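Local coordinates for guanine nucleotide exchange protein (Legionella pneumophila, PDB 1XSZ), which probably acts as a guanine nucleotide exchange factor for ADP-ribosylation factors, carrying a capping domain that lies over the active site of its Sec7 domain, at residues I109-Q114 with P250-L254; N145-P151 with I284-L289; S209-N213 with Q293-I297; D222-H226 with T245-Q249; T258-I264 with T276-T281. All blocks are in the same frame, centred on the assembly; numbering follows the deposited sequence.

In the fold
Interactions 1 and 2 join the helical Sec7 domain to the C-terminal capping domain, which lies over the active site; their centres are about 16 Å apart, and helices 106-123 and 131-149, which follow each other in the chain, supply the Sec7 side. Interactions 3, 4 and 5 belong to the capping domain and share its antiparallel sheet. The centre of interaction 5, the hairpin, is about 9 Å from that of interaction 4 and about 11 Å from that of interaction 3. D222 OD1 meets K261 NZ at 2.7 Å, linking interactions 4 and 5. P250 of interaction 1 packs on Y260, and S286 of interaction 2 on T258 and G259, so both domain contacts abut the hairpin.

Interaction 1 of 5, residues I109-Q114 with P250-L254; sequences IDRLVQ and PKSWL
This contact is part of the interface between the Sec7 domain and the capping domain: one turn and a half of the Sec7 helix 106-123 faces the start of the capping-domain helix 252-258. Residues 109-114 are regular helix, with V113 N to I109 O at 3.0 Å and Q114 N to D110 O at 2.9 Å. In the partner, P250 and K251 are extended, K251 is the N-cap, and helix runs from S252, its first turn marked by a weak bond from L254 N to K251 O. The backbones come nearest at D110 and L254, CA to CA 7.9 Å.

The polar part is a salt bridge. D110 takes the t rotamer and K251 reaches out with chi1 m and its remaining torsions t. Y135 of helix 131-149 completes the cluster, its hydroxyl hydrogen-bonding to D110 OD1, K251 NZ and the indole NE1 of W253.

The apolar part centres on W253, held at chi1 84° and chi2 -94° and stacked on F139. W253 CH2 lies 4.1 Å from V113 CG2 and 4.3 Å from I109 CG2, while D110 OD1 sits at the ring edge, 3.5 Å from W253 CZ2. L254 CD1 closes in to 4.0 Å from D110 OD2. That same carboxylate oxygen, D110 OD2, accepts the hydrogen bond of the salt bridge from K251 NZ at 2.8 Å.

Interaction 2 of 5, residues N145-P151 with I284-L289; sequences NTDLHNP and IFSKWL
A tryptophan of the capping domain lies against the C-terminal end of the Sec7 helix 131-149 in this second interdomain contact. Residues 145-149 are helical, and N150 leaves helical angles (-81/115) to lead into P151; residues 284-286 have helical phi/psi without the regular helical bonds, and 287-289 are helix. CA pairs T146-F285 (6.5 Å) and N150-W288 (6.1 Å) set the register.

W288, with chi1 t and chi2 55°, points toward the Sec7 segment. N150 CA stands over the face of its five-membered ring, a CH-pi contact 3.7 Å from the centroid. P151 CD packs 3.8 Å from W288 CD1, and H149 CB lies 3.7 Å from W288 CH2. T146, in rotamer m, brings OG1 to the indole edge, 3.6 Å from W288 CE3.

N150 is t: its OD1 accepts from S152 N, and ND2 gives a weak hydrogen bond to I284 O at 2.8 Å. F285, rotamer m, stacks on F256. A water donates to T146 OG1 at 2.8 Å and to F285 O at 2.9 Å.

Interaction 3 of 5, residues S209-N213 with Q293-I297; sequences STTLN and QPRVI
No hydrogen bond crosses this contact, although one side is a turn closed by its own hydrogen bonds: a proline packs against it. S209 (rotamer p) forms an ST turn, OG accepting from T211 N at 3.1 Å and weakly from L212 N at 2.9 Å. Its CB points away from the partner, so the backbone meets it: S209 O lies 3.5 Å from P294 CD, and S209 CA 3.4 Å from Q293 OE1, which is bonded to T208 OG1. S209 and Q293 have the nearest CA atoms, 5.7 Å apart.

The segments prolong neighbouring antiparallel strands of the capping-domain sheet: 209-213 follows strand 204-208 and turns into a 3-10 segment at L212; Q293 and P294 are extended and lead into strand 295-300. L212 (chi1 t, chi2 p) points toward 293-297, its CB 4.0 Å from P294 CG and its CD2 4.1 Å from V296 CG2. F218 of helix 216-224 touches L212, P294 and V296. T210 CG2 is 3.6 Å from Q293 NE2.

Interaction 4 of 5, residues D222-H226 with T245-Q249; sequences DSFLH and TTVDQ
This is a helix-on-sheet contact within the capping domain: the C-terminal end of helix 216-224 and the residues that follow pack against strand 243-248, an outermost strand of the antiparallel sheet. Residues 222-224 are helical, and H226 N still bonds S223 O at 3.2 Å. Opposite, residues 245-248 are extended, so their side chains alternate: T245 and V247 point toward the helix end, T246 and D248 away. L225 and V247 have the closest CA atoms, 6.7 Å apart.

Two side chains from the helix end do the packing. F224, chi1 t and chi2 -87°, brings CE1 to 4.2 Å from V247 CG2, and T245 OG1 lies at the ring edge, 3.4 Å from F224 CZ. L225, chi1 m and chi2 t, places CD2 4.1 Å from V247 CG1. Both F224 and L225 also touch I264 on the adjacent strand 260-268, so the packing extends onto the next strand.

One hydrogen bond crosses the pair. Q249, with chi1 and chi2 both m, folds back so that NE2 donates to L225 O at 3.2 Å, with a nearly straight angle of 164°.

The contact is therefore mainly apolar, V247 touching both side chains, CG2 on F224 and CG1 on L225, and its one direct hydrogen bond gives the main-chain carbonyl of L225 a side-chain donor.

Interaction 5 of 5, residues T258-I264 with T276-T281; sequences TGYKGTI and TIQVYT
Five backbone hydrogen bonds join 258-264 to 276-281, part of the antiparallel hairpin of strands 260-268 and 274-280 in the capping-domain sheet. I264 and I277 form a hydrogen-bonded pair, N to O 2.8 Å each way; V279 N donates to G262 O (3.1 Å), K261 N to V279 O (2.8 Å) and T281 N to G259 O (2.9 Å). The segment axes run at 170°, 4.5 Å apart at closest.

Y260-Y280 and T263-Q278 are non-hydrogen-bonded pairs, CA to CA 4.4 and 4.3 Å. Between them K261 and G262 face the single residue V279, a beta bulge; K261 has phi/psi -117/2 and G262 121/170, angles that call for glycine.

Y260 OH and T263 OG1 are hydrogen-bonded at 2.6 Å, and Y280 OH donates to Q278 OE1 at 2.7 Å. K261 NZ, salt-bridged to D222, also reaches a water (2.8 Å) that bonds T281 OG1 (3.0 Å).

Y260 (t) lays CD1 over the Y280 (m) ring face, 3.7 Å from Y280 CE2; I264, I277 and V279 line the other face of the sheet, against L221 of helix 216-224. The hairpin thus separates a face of two tyrosines, T263 and Q278, turned toward helix 106-123, from an aliphatic one.

Interaction 1 of 5, residues I109-Q114 with P250-L254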
# COMPACT_ATOMS: atom_id res chain seq x y z
N ILE A 109 -2.40 -0.33 2.39
CA ILE A 109 -3.50 0.33 3.09
C ILE A 109 -4.13 -0.69 4.04
O ILE A 109 -4.42 -0.40 5.20
CB ILE A 109 -4.56 0.82 2.09
CG1 ILE A 109 -4.01 2.00 1.29
CG2 ILE A 109 -5.84 1.23 2.82
CD1 ILE A 109 -4.82 2.34 0.06
N ASP A 110 -4.33 -1.91 3.54
CA ASP A 110 -4.94 -2.98 4.31
C ASP A 110 -4.15 -3.25 5.59
O ASP A 110 -4.73 -3.33 6.68
CB ASP A 110 -5.04 -4.24 3.45
CG ASP A 110 -6.01 -5.26 4.00
OD1 ASP A 110 -6.81 -4.92 4.90
OD2 ASP A 110 -5.99 -6.41 3.51
N ARG A 111 -2.83 -3.38 5.48
CA ARG A 111 -2.02 -3.65 6.66
C ARG A 111 -2.15 -2.54 7.70
O ARG A 111 -2.19 -2.81 8.90
CB ARG A 111 -0.55 -3.83 6.28
CG ARG A 111 -0.32 -4.96 5.30
CD ARG A 111 1.11 -5.48 5.34
NE ARG A 111 1.34 -6.45 4.28
CZ ARG A 111 1.62 -6.14 3.02
NH1 ARG A 111 1.70 -4.86 2.66
NH2 ARG A 111 1.79 -7.09 2.12
N LEU A 112 -2.24 -1.30 7.25
CA LEU A 112 -2.37 -0.18 8.18
C LEU A 112 -3.72 -0.29 8.91
O LEU A 112 -3.78 -0.16 10.14
CB LEU A 112 -2.27 1.16 7.46
CG LEU A 112 -0.88 1.51 6.91
CD1 LEU A 112 -0.94 2.89 6.26
CD2 LEU A 112 0.17 1.49 8.03
N VAL A 113 -4.79 -0.55 8.17
CA VAL A 113 -6.11 -0.68 8.77
C VAL A 113 -6.14 -1.84 9.77
O VAL A 113 -6.76 -1.74 10.83
CB VAL A 113 -7.19 -0.88 7.67
CG1 VAL A 113 -8.56 -1.15 8.29
CG2 VAL A 113 -7.26 0.38 6.80
N GLN A 114 -5.46 -2.93 9.45
CA GLN A 114 -5.41 -4.08 10.36
C GLN A 114 -4.67 -3.72 11.65
O GLN A 114 -5.02 -4.20 12.73
CB GLN A 114 -4.71 -5.26 9.68
CG GLN A 114 -5.53 -5.92 8.58
CD GLN A 114 -4.77 -7.00 7.86
OE1 GLN A 114 -4.23 -7.92 8.49
NE2 GLN A 114 -4.71 -6.91 6.54
N PRO A 250 -8.05 -9.71 -5.20
CA PRO A 250 -8.39 -8.54 -4.38
C PRO A 250 -9.57 -8.72 -3.43
O PRO A 250 -10.60 -9.29 -3.81
CB PRO A 250 -8.70 -7.49 -5.43
CG PRO A 250 -9.40 -8.31 -6.49
CD PRO A 250 -8.49 -9.52 -6.60
N LYS A 251 -9.42 -8.24 -2.20
CA LYS A 251 -10.53 -8.29 -1.26
C LYS A 251 -11.56 -7.35 -1.86
O LYS A 251 -11.22 -6.30 -2.43
CB LYS A 251 -10.11 -7.79 0.12
CG LYS A 251 -9.18 -8.74 0.85
CD LYS A 251 -8.81 -8.21 2.23
CE LYS A 251 -7.86 -9.16 2.93
NZ LYS A 251 -7.45 -8.65 4.27
N SER A 252 -12.84 -7.70 -1.74
CA SER A 252 -13.89 -6.87 -2.31
C SER A 252 -13.84 -5.42 -1.85
O SER A 252 -14.03 -4.51 -2.65
CB SER A 252 -15.27 -7.46 -2.01
OG SER A 252 -15.57 -7.42 -0.63
N TRP A 253 -13.59 -5.19 -0.56
CA TRP A 253 -13.56 -3.82 -0.07
C TRP A 253 -12.41 -3.01 -0.65
O TRP A 253 -12.55 -1.80 -0.82
CB TRP A 253 -13.56 -3.76 1.47
CG TRP A 253 -12.24 -3.91 2.18
CD1 TRP A 253 -11.70 -5.06 2.68
CD2 TRP A 253 -11.35 -2.86 2.56
NE1 TRP A 253 -10.54 -4.79 3.36
CE2 TRP A 253 -10.29 -3.45 3.29
CE3 TRP A 253 -11.34 -1.47 2.35
CZ2 TRP A 253 -9.24 -2.70 3.82
CZ3 TRP A 253 -10.29 -0.72 2.88
CH2 TRP A 253 -9.25 -1.34 3.61
N LEU A 254 -11.30 -3.66 -0.97
CA LEU A 254 -10.17 -2.96 -1.57
C LEU A 254 -10.48 -2.61 -3.03
O LEU A 254 -10.02 -1.59 -3.54
CB LEU A 254 -8.89 -3.80 -1.46
CG LEU A 254 -8.38 -3.93 -0.02
CD1 LEU A 254 -7.22 -4.91 0.06
CD2 LEU A 254 -7.97 -2.55 0.49

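Interaction 2 of 5, residues N145-P151 with I284-L289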
# COMPACT_ATOMS: atom_id res chain seq x y z
N ASN A 145 -17.49 6.04 4.27
CA ASN A 145 -17.02 7.42 4.10
C ASN A 145 -17.09 7.81 2.62
O ASN A 145 -17.56 8.89 2.27
CB ASN A 145 -15.59 7.54 4.65
CG ASN A 145 -15.00 8.91 4.44
OD1 ASN A 145 -14.09 9.10 3.61
ND2 ASN A 145 -15.49 9.89 5.19
N THR A 146 -16.62 6.93 1.74
CA THR A 146 -16.68 7.22 0.30
C THR A 146 -18.13 7.23 -0.17
O THR A 146 -18.56 8.11 -0.91
CB THR A 146 -15.91 6.17 -0.51
OG1 THR A 146 -14.51 6.32 -0.28
CG2 THR A 146 -16.20 6.32 -2.00
N ASP A 147 -18.89 6.24 0.28
CA ASP A 147 -20.28 6.13 -0.11
C ASP A 147 -21.09 7.38 0.21
O ASP A 147 -21.87 7.87 -0.62
CB ASP A 147 -20.89 4.90 0.57
CG ASP A 147 -22.25 4.54 0.01
OD1 ASP A 147 -23.27 4.92 0.61
OD2 ASP A 147 -22.28 3.86 -1.04
N LEU A 148 -20.90 7.93 1.41
CA LEU A 148 -21.64 9.10 1.84
C LEU A 148 -21.13 10.44 1.34
O LEU A 148 -21.90 11.38 1.16
CB LEU A 148 -21.71 9.14 3.37
CG LEU A 148 -22.38 7.94 4.05
CD1 LEU A 148 -22.46 8.17 5.56
CD2 LEU A 148 -23.78 7.75 3.46
N HIS A 149 -19.83 10.53 1.09
CA HIS A 149 -19.25 11.80 0.69
C HIS A 149 -18.81 11.99 -0.76
O HIS A 149 -18.41 13.08 -1.15
CB HIS A 149 -18.12 12.14 1.67
CG HIS A 149 -18.59 12.21 3.08
ND1 HIS A 149 -19.58 13.09 3.48
CD2 HIS A 149 -18.27 11.48 4.18
CE1 HIS A 149 -19.85 12.89 4.76
NE2 HIS A 149 -19.06 11.92 5.21
N ASN A 150 -18.91 10.92 -1.55
CA ASN A 150 -18.58 10.97 -2.97
C ASN A 150 -19.81 11.56 -3.67
O ASN A 150 -20.87 10.96 -3.67
CB ASN A 150 -18.31 9.56 -3.48
CG ASN A 150 -17.92 9.52 -4.95
OD1 ASN A 150 -18.23 10.43 -5.71
ND2 ASN A 150 -17.24 8.45 -5.35
N PRO A 151 -19.67 12.76 -4.25
CA PRO A 151 -20.75 13.46 -4.96
C PRO A 151 -21.37 12.67 -6.11
O PRO A 151 -22.53 12.87 -6.46
CB PRO A 151 -20.08 14.74 -5.44
CG PRO A 151 -19.05 14.99 -4.38
CD PRO A 151 -18.47 13.62 -4.18
N ILE A 284 -16.81 3.93 -9.84
CA ILE A 284 -17.42 5.12 -9.28
C ILE A 284 -16.99 5.46 -7.86
O ILE A 284 -16.96 6.64 -7.47
CB ILE A 284 -18.97 5.03 -9.35
CG1 ILE A 284 -19.59 6.40 -9.08
CG2 ILE A 284 -19.47 4.00 -8.35
CD1 ILE A 284 -21.08 6.44 -9.35
N PHE A 285 -16.63 4.45 -7.08
CA PHE A 285 -16.21 4.67 -5.70
C PHE A 285 -14.75 5.08 -5.59
O PHE A 285 -14.40 6.04 -4.91
CB PHE A 285 -16.45 3.40 -4.87
CG PHE A 285 -17.85 2.87 -4.98
CD1 PHE A 285 -18.91 3.53 -4.36
CD2 PHE A 285 -18.12 1.73 -5.74
CE1 PHE A 285 -20.22 3.07 -4.50
CE2 PHE A 285 -19.43 1.27 -5.88
CZ PHE A 285 -20.48 1.94 -5.26
N SER A 286 -13.88 4.35 -6.28
CA SER A 286 -12.45 4.62 -6.22
C SER A 286 -12.02 5.93 -6.86
O SER A 286 -11.07 6.56 -6.40
CB SER A 286 -11.67 3.47 -6.86
OG SER A 286 -11.85 3.43 -8.27
N LYS A 287 -12.72 6.34 -7.92
CA LYS A 287 -12.38 7.57 -8.63
C LYS A 287 -12.36 8.80 -7.73
O LYS A 287 -11.64 9.76 -8.01
CB LYS A 287 -13.38 7.82 -9.76
CG LYS A 287 -13.30 6.85 -10.92
CD LYS A 287 -14.25 7.26 -12.03
CE LYS A 287 -14.19 6.30 -13.21
NZ LYS A 287 -14.68 4.94 -12.85
N TRP A 288 -13.14 8.76 -6.66
CA TRP A 288 -13.23 9.88 -5.73
C TRP A 288 -11.89 10.18 -5.08
O TRP A 288 -11.57 11.34 -4.79
CB TRP A 288 -14.28 9.55 -4.66
CG TRP A 288 -14.61 10.69 -3.75
CD1 TRP A 288 -15.02 11.94 -4.11
CD2 TRP A 288 -14.58 10.67 -2.32
NE1 TRP A 288 -15.25 12.71 -2.99
CE2 TRP A 288 -14.99 11.95 -1.88
CE3 TRP A 288 -14.26 9.70 -1.37
CZ2 TRP A 288 -15.08 12.28 -0.52
CZ3 TRP A 288 -14.35 10.02 -0.02
CH2 TRP A 288 -14.76 11.31 0.39
N LEU A 289 -11.09 9.14 -4.87
CA LEU A 289 -9.80 9.29 -4.21
C LEU A 289 -8.60 8.92 -5.07
O LEU A 289 -7.49 9.40 -4.81
CB LEU A 289 -9.76 8.45 -2.93
CG LEU A 289 -10.76 8.84 -1.85
CD1 LEU A 289 -10.80 7.77 -0.76
CD2 LEU A 289 -10.39 10.19 -1.26
O HOH W 1 -13.08 5.30 -2.46

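Interaction 3 of 5, residues S209-N213 with Q293-I297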
# COMPACT_ATOMS: atom_id res chain seq x y z
N SER A 209 -2.68 6.12 -17.50
CA SER A 209 -3.06 7.12 -18.49
C SER A 209 -4.48 6.88 -18.95
O SER A 209 -5.10 5.87 -18.62
CB SER A 209 -2.13 7.05 -19.71
OG SER A 209 -2.52 5.98 -20.56
N THR A 210 -4.98 7.83 -19.74
CA THR A 210 -6.33 7.76 -20.28
C THR A 210 -6.42 6.81 -21.47
O THR A 210 -7.51 6.56 -21.98
CB THR A 210 -6.80 9.15 -20.73
OG1 THR A 210 -5.83 9.71 -21.63
CG2 THR A 210 -6.96 10.08 -19.54
N THR A 211 -5.28 6.28 -21.90
CA THR A 211 -5.24 5.35 -23.03
C THR A 211 -4.64 3.99 -22.70
O THR A 211 -4.56 3.11 -23.56
CB THR A 211 -4.46 5.96 -24.22
OG1 THR A 211 -3.16 6.38 -23.77
CG2 THR A 211 -5.20 7.15 -24.80
N LEU A 212 -4.22 3.80 -21.45
CA LEU A 212 -3.62 2.54 -21.02
C LEU A 212 -4.55 1.35 -21.21
O LEU A 212 -4.10 0.23 -21.49
CB LEU A 212 -3.19 2.63 -19.55
CG LEU A 212 -2.52 1.39 -18.94
CD1 LEU A 212 -1.27 1.02 -19.71
CD2 LEU A 212 -2.18 1.67 -17.48
N ASN A 213 -5.86 1.57 -21.07
CA ASN A 213 -6.81 0.47 -21.23
C ASN A 213 -6.85 -0.08 -22.65
O ASN A 213 -7.37 -1.17 -22.88
CB ASN A 213 -8.22 0.91 -20.80
CG ASN A 213 -8.70 2.14 -21.53
OD1 ASN A 213 -8.53 2.26 -22.74
ND2 ASN A 213 -9.32 3.05 -20.79
N GLN A 293 -8.22 6.97 -13.96
CA GLN A 293 -7.36 6.18 -14.83
C GLN A 293 -6.92 4.85 -14.26
O GLN A 293 -6.73 4.71 -13.05
CB GLN A 293 -6.09 6.97 -15.18
CG GLN A 293 -6.32 8.31 -15.83
CD GLN A 293 -5.06 9.14 -15.94
OE1 GLN A 293 -3.95 8.70 -15.60
NE2 GLN A 293 -5.21 10.36 -16.43
N PRO A 294 -6.76 3.84 -15.12
CA PRO A 294 -6.30 2.54 -14.63
C PRO A 294 -4.83 2.73 -14.27
O PRO A 294 -4.18 3.68 -14.73
CB PRO A 294 -6.49 1.63 -15.85
CG PRO A 294 -6.31 2.57 -17.00
CD PRO A 294 -7.09 3.78 -16.56
N ARG A 295 -4.30 1.84 -13.44
CA ARG A 295 -2.91 1.93 -13.03
C ARG A 295 -2.28 0.56 -12.98
O ARG A 295 -2.94 -0.42 -12.66
CB ARG A 295 -2.80 2.53 -11.62
CG ARG A 295 -3.50 3.85 -11.40
CD ARG A 295 -3.81 4.02 -9.92
NE ARG A 295 -2.62 4.04 -9.09
CZ ARG A 295 -2.61 3.74 -7.79
NH1 ARG A 295 -3.73 3.38 -7.19
NH2 ARG A 295 -1.48 3.81 -7.10
N VAL A 296 -0.99 0.50 -13.29
CA VAL A 296 -0.22 -0.72 -13.18
C VAL A 296 1.03 -0.31 -12.42
O VAL A 296 1.71 0.65 -12.81
CB VAL A 296 0.17 -1.30 -14.56
CG1 VAL A 296 1.08 -2.51 -14.36
CG2 VAL A 296 -1.09 -1.70 -15.34
N ILE A 297 1.31 -0.98 -11.31
CA ILE A 297 2.47 -0.68 -10.49
C ILE A 297 3.36 -1.92 -10.49
O ILE A 297 2.94 -3.00 -10.08
CB ILE A 297 2.07 -0.32 -9.04
CG1 ILE A 297 1.16 0.92 -9.04
CG2 ILE A 297 3.32 -0.07 -8.20
CD1 ILE A 297 0.62 1.30 -7.67

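Interaction 4 of 5, residues D222-H226 with T245-Q249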
# COMPACT_ATOMS: atom_id res chain seq x y z
N ASP A 222 -4.62 -7.77 -17.75
CA ASP A 222 -5.91 -7.73 -17.08
C ASP A 222 -6.58 -9.10 -17.13
O ASP A 222 -7.10 -9.59 -16.12
CB ASP A 222 -6.79 -6.66 -17.74
CG ASP A 222 -8.06 -6.39 -16.96
OD1 ASP A 222 -8.06 -6.57 -15.73
OD2 ASP A 222 -9.06 -5.97 -17.59
N SER A 223 -6.56 -9.73 -18.30
CA SER A 223 -7.16 -11.05 -18.48
C SER A 223 -6.42 -12.12 -17.69
O SER A 223 -7.03 -13.04 -17.16
CB SER A 223 -7.16 -11.42 -19.97
OG SER A 223 -7.70 -12.72 -20.16
N PHE A 224 -5.10 -11.98 -17.60
CA PHE A 224 -4.27 -12.93 -16.88
C PHE A 224 -4.68 -13.08 -15.42
O PHE A 224 -4.50 -14.14 -14.82
CB PHE A 224 -2.80 -12.51 -16.98
CG PHE A 224 -1.83 -13.52 -16.43
CD1 PHE A 224 -1.49 -13.52 -15.08
CD2 PHE A 224 -1.27 -14.49 -17.26
CE1 PHE A 224 -0.61 -14.46 -14.57
CE2 PHE A 224 -0.39 -15.44 -16.76
CZ PHE A 224 -0.06 -15.43 -15.41
N LEU A 225 -5.23 -12.01 -14.84
CA LEU A 225 -5.65 -12.03 -13.44
C LEU A 225 -6.62 -13.17 -13.11
O LEU A 225 -6.59 -13.71 -12.01
CB LEU A 225 -6.28 -10.69 -13.07
CG LEU A 225 -5.30 -9.53 -12.98
CD1 LEU A 225 -6.06 -8.23 -12.79
CD2 LEU A 225 -4.33 -9.76 -11.84
N HIS A 226 -7.48 -13.52 -14.06
CA HIS A 226 -8.44 -14.59 -13.83
C HIS A 226 -8.18 -15.80 -14.72
O HIS A 226 -9.09 -16.56 -15.03
CB HIS A 226 -9.87 -14.09 -14.03
CG HIS A 226 -10.16 -13.64 -15.43
ND1 HIS A 226 -9.60 -12.50 -15.98
CD2 HIS A 226 -10.96 -14.16 -16.39
CE1 HIS A 226 -10.04 -12.35 -17.21
NE2 HIS A 226 -10.87 -13.34 -17.48
N THR A 245 4.31 -17.73 -11.71
CA THR A 245 3.46 -16.68 -11.16
C THR A 245 2.40 -17.18 -10.20
O THR A 245 1.95 -18.33 -10.28
CB THR A 245 2.73 -15.91 -12.28
OG1 THR A 245 1.98 -16.84 -13.08
CG2 THR A 245 3.72 -15.17 -13.15
N THR A 246 2.01 -16.30 -9.29
CA THR A 246 0.96 -16.56 -8.32
C THR A 246 0.16 -15.27 -8.36
O THR A 246 0.72 -14.19 -8.57
CB THR A 246 1.49 -16.81 -6.89
OG1 THR A 246 2.27 -15.69 -6.46
CG2 THR A 246 2.34 -18.07 -6.85
N VAL A 247 -1.15 -15.37 -8.19
CA VAL A 247 -2.01 -14.19 -8.21
C VAL A 247 -2.78 -14.03 -6.92
O VAL A 247 -3.45 -14.95 -6.46
CB VAL A 247 -3.02 -14.26 -9.37
CG1 VAL A 247 -3.94 -13.04 -9.34
CG2 VAL A 247 -2.28 -14.35 -10.70
N ASP A 248 -2.66 -12.85 -6.32
CA ASP A 248 -3.37 -12.52 -5.09
C ASP A 248 -4.65 -11.82 -5.50
O ASP A 248 -4.62 -10.70 -6.00
CB ASP A 248 -2.55 -11.56 -4.23
CG ASP A 248 -1.69 -12.28 -3.21
OD1 ASP A 248 -0.88 -13.14 -3.61
OD2 ASP A 248 -1.81 -11.97 -2.01
N GLN A 249 -5.78 -12.49 -5.32
CA GLN A 249 -7.06 -11.89 -5.67
C GLN A 249 -7.35 -10.74 -4.72
O GLN A 249 -6.95 -10.77 -3.55
CB GLN A 249 -8.18 -12.93 -5.61
CG GLN A 249 -8.04 -14.05 -6.64
CD GLN A 249 -7.97 -13.54 -8.06
OE1 GLN A 249 -8.74 -12.67 -8.46
NE2 GLN A 249 -7.05 -14.09 -8.85

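Interaction 5 of 5, residues T258-I264 with T276-T281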
# COMPACT_ATOMS: atom_id res chain seq x y z
N THR A 258 -10.26 1.26 -3.81
CA THR A 258 -9.14 1.68 -4.66
C THR A 258 -9.16 1.24 -6.13
O THR A 258 -8.33 1.71 -6.91
CB THR A 258 -7.81 1.13 -4.11
OG1 THR A 258 -7.76 -0.29 -4.32
CG2 THR A 258 -7.67 1.41 -2.62
N GLY A 259 -10.07 0.34 -6.49
CA GLY A 259 -10.12 -0.16 -7.86
C GLY A 259 -9.18 -1.33 -8.06
O GLY A 259 -8.99 -1.82 -9.17
N TYR A 260 -8.59 -1.80 -6.97
CA TYR A 260 -7.64 -2.90 -6.97
C TYR A 260 -8.22 -4.15 -7.62
O TYR A 260 -9.35 -4.56 -7.31
CB TYR A 260 -7.24 -3.19 -5.52
CG TYR A 260 -6.18 -4.25 -5.31
CD1 TYR A 260 -4.96 -4.22 -5.98
CD2 TYR A 260 -6.37 -5.24 -4.34
CE1 TYR A 260 -3.95 -5.15 -5.69
CE2 TYR A 260 -5.38 -6.16 -4.04
CZ TYR A 260 -4.18 -6.12 -4.72
OH TYR A 260 -3.21 -7.05 -4.41
N LYS A 261 -7.44 -4.76 -8.52
CA LYS A 261 -7.85 -5.98 -9.21
C LYS A 261 -6.93 -7.15 -8.88
O LYS A 261 -7.10 -8.25 -9.40
CB LYS A 261 -7.89 -5.76 -10.72
CG LYS A 261 -8.91 -4.73 -11.17
CD LYS A 261 -9.22 -4.86 -12.66
CE LYS A 261 -9.94 -6.18 -12.95
NZ LYS A 261 -10.33 -6.28 -14.38
N GLY A 262 -5.94 -6.91 -8.02
CA GLY A 262 -5.02 -7.96 -7.63
C GLY A 262 -3.56 -7.70 -7.92
O GLY A 262 -3.21 -6.73 -8.61
N THR A 263 -2.70 -8.55 -7.38
CA THR A 263 -1.26 -8.47 -7.56
C THR A 263 -0.72 -9.79 -8.08
O THR A 263 -1.04 -10.86 -7.55
CB THR A 263 -0.54 -8.14 -6.24
OG1 THR A 263 -1.00 -6.88 -5.75
CG2 THR A 263 0.97 -8.09 -6.45
N ILE A 264 0.09 -9.72 -9.12
CA ILE A 264 0.71 -10.90 -9.70
C ILE A 264 2.16 -10.89 -9.26
O ILE A 264 2.84 -9.87 -9.38
CB ILE A 264 0.67 -10.86 -11.25
CG1 ILE A 264 -0.77 -10.71 -11.73
CG2 ILE A 264 1.31 -12.12 -11.82
CD1 ILE A 264 -0.90 -10.36 -13.20
N THR A 276 6.62 -7.77 -8.55
CA THR A 276 5.18 -7.79 -8.35
C THR A 276 4.53 -6.80 -9.30
O THR A 276 5.12 -5.76 -9.64
CB THR A 276 4.78 -7.42 -6.91
OG1 THR A 276 5.34 -6.14 -6.57
CG2 THR A 276 5.26 -8.47 -5.93
N ILE A 277 3.33 -7.13 -9.75
CA ILE A 277 2.60 -6.28 -10.66
C ILE A 277 1.19 -6.11 -10.12
O ILE A 277 0.43 -7.07 -10.01
CB ILE A 277 2.53 -6.91 -12.07
CG1 ILE A 277 3.94 -7.15 -12.61
CG2 ILE A 277 1.75 -5.99 -13.00
CD1 ILE A 277 3.97 -7.80 -13.98
N GLN A 278 0.86 -4.88 -9.75
CA GLN A 278 -0.46 -4.55 -9.22
C GLN A 278 -1.30 -3.91 -10.30
O GLN A 278 -0.80 -3.09 -11.07
CB GLN A 278 -0.35 -3.57 -8.05
CG GLN A 278 0.52 -4.03 -6.92
CD GLN A 278 0.75 -2.91 -5.92
OE1 GLN A 278 -0.20 -2.32 -5.41
NE2 GLN A 278 2.01 -2.62 -5.64
N VAL A 279 -2.58 -4.25 -10.35
CA VAL A 279 -3.48 -3.69 -11.34
C VAL A 279 -4.66 -3.00 -10.67
O VAL A 279 -5.26 -3.55 -9.74
CB VAL A 279 -4.01 -4.78 -12.29
CG1 VAL A 279 -5.00 -4.19 -13.27
CG2 VAL A 279 -2.85 -5.43 -13.04
N TYR A 280 -4.99 -1.80 -11.14
CA TYR A 280 -6.12 -1.04 -10.62
C TYR A 280 -6.94 -0.51 -11.79
O TYR A 280 -6.39 -0.00 -12.76
CB TYR A 280 -5.66 0.18 -9.79
CG TYR A 280 -4.85 -0.16 -8.57
CD1 TYR A 280 -3.50 -0.49 -8.68
CD2 TYR A 280 -5.44 -0.19 -7.31
CE1 TYR A 280 -2.76 -0.85 -7.56
CE2 TYR A 280 -4.71 -0.54 -6.18
CZ TYR A 280 -3.38 -0.88 -6.31
OH TYR A 280 -2.66 -1.28 -5.21
N THR A 281 -8.26 -0.64 -11.71
CA THR A 281 -9.14 -0.11 -12.73
C THR A 281 -10.16 0.74 -11.99
O THR A 281 -10.71 0.32 -10.96
CB THR A 281 -9.83 -1.21 -13.58
OG1 THR A 281 -10.58 -2.08 -12.73
CG2 THR A 281 -8.79 -2.02 -14.33
O HOH W 2 -11.98 -3.99 -14.53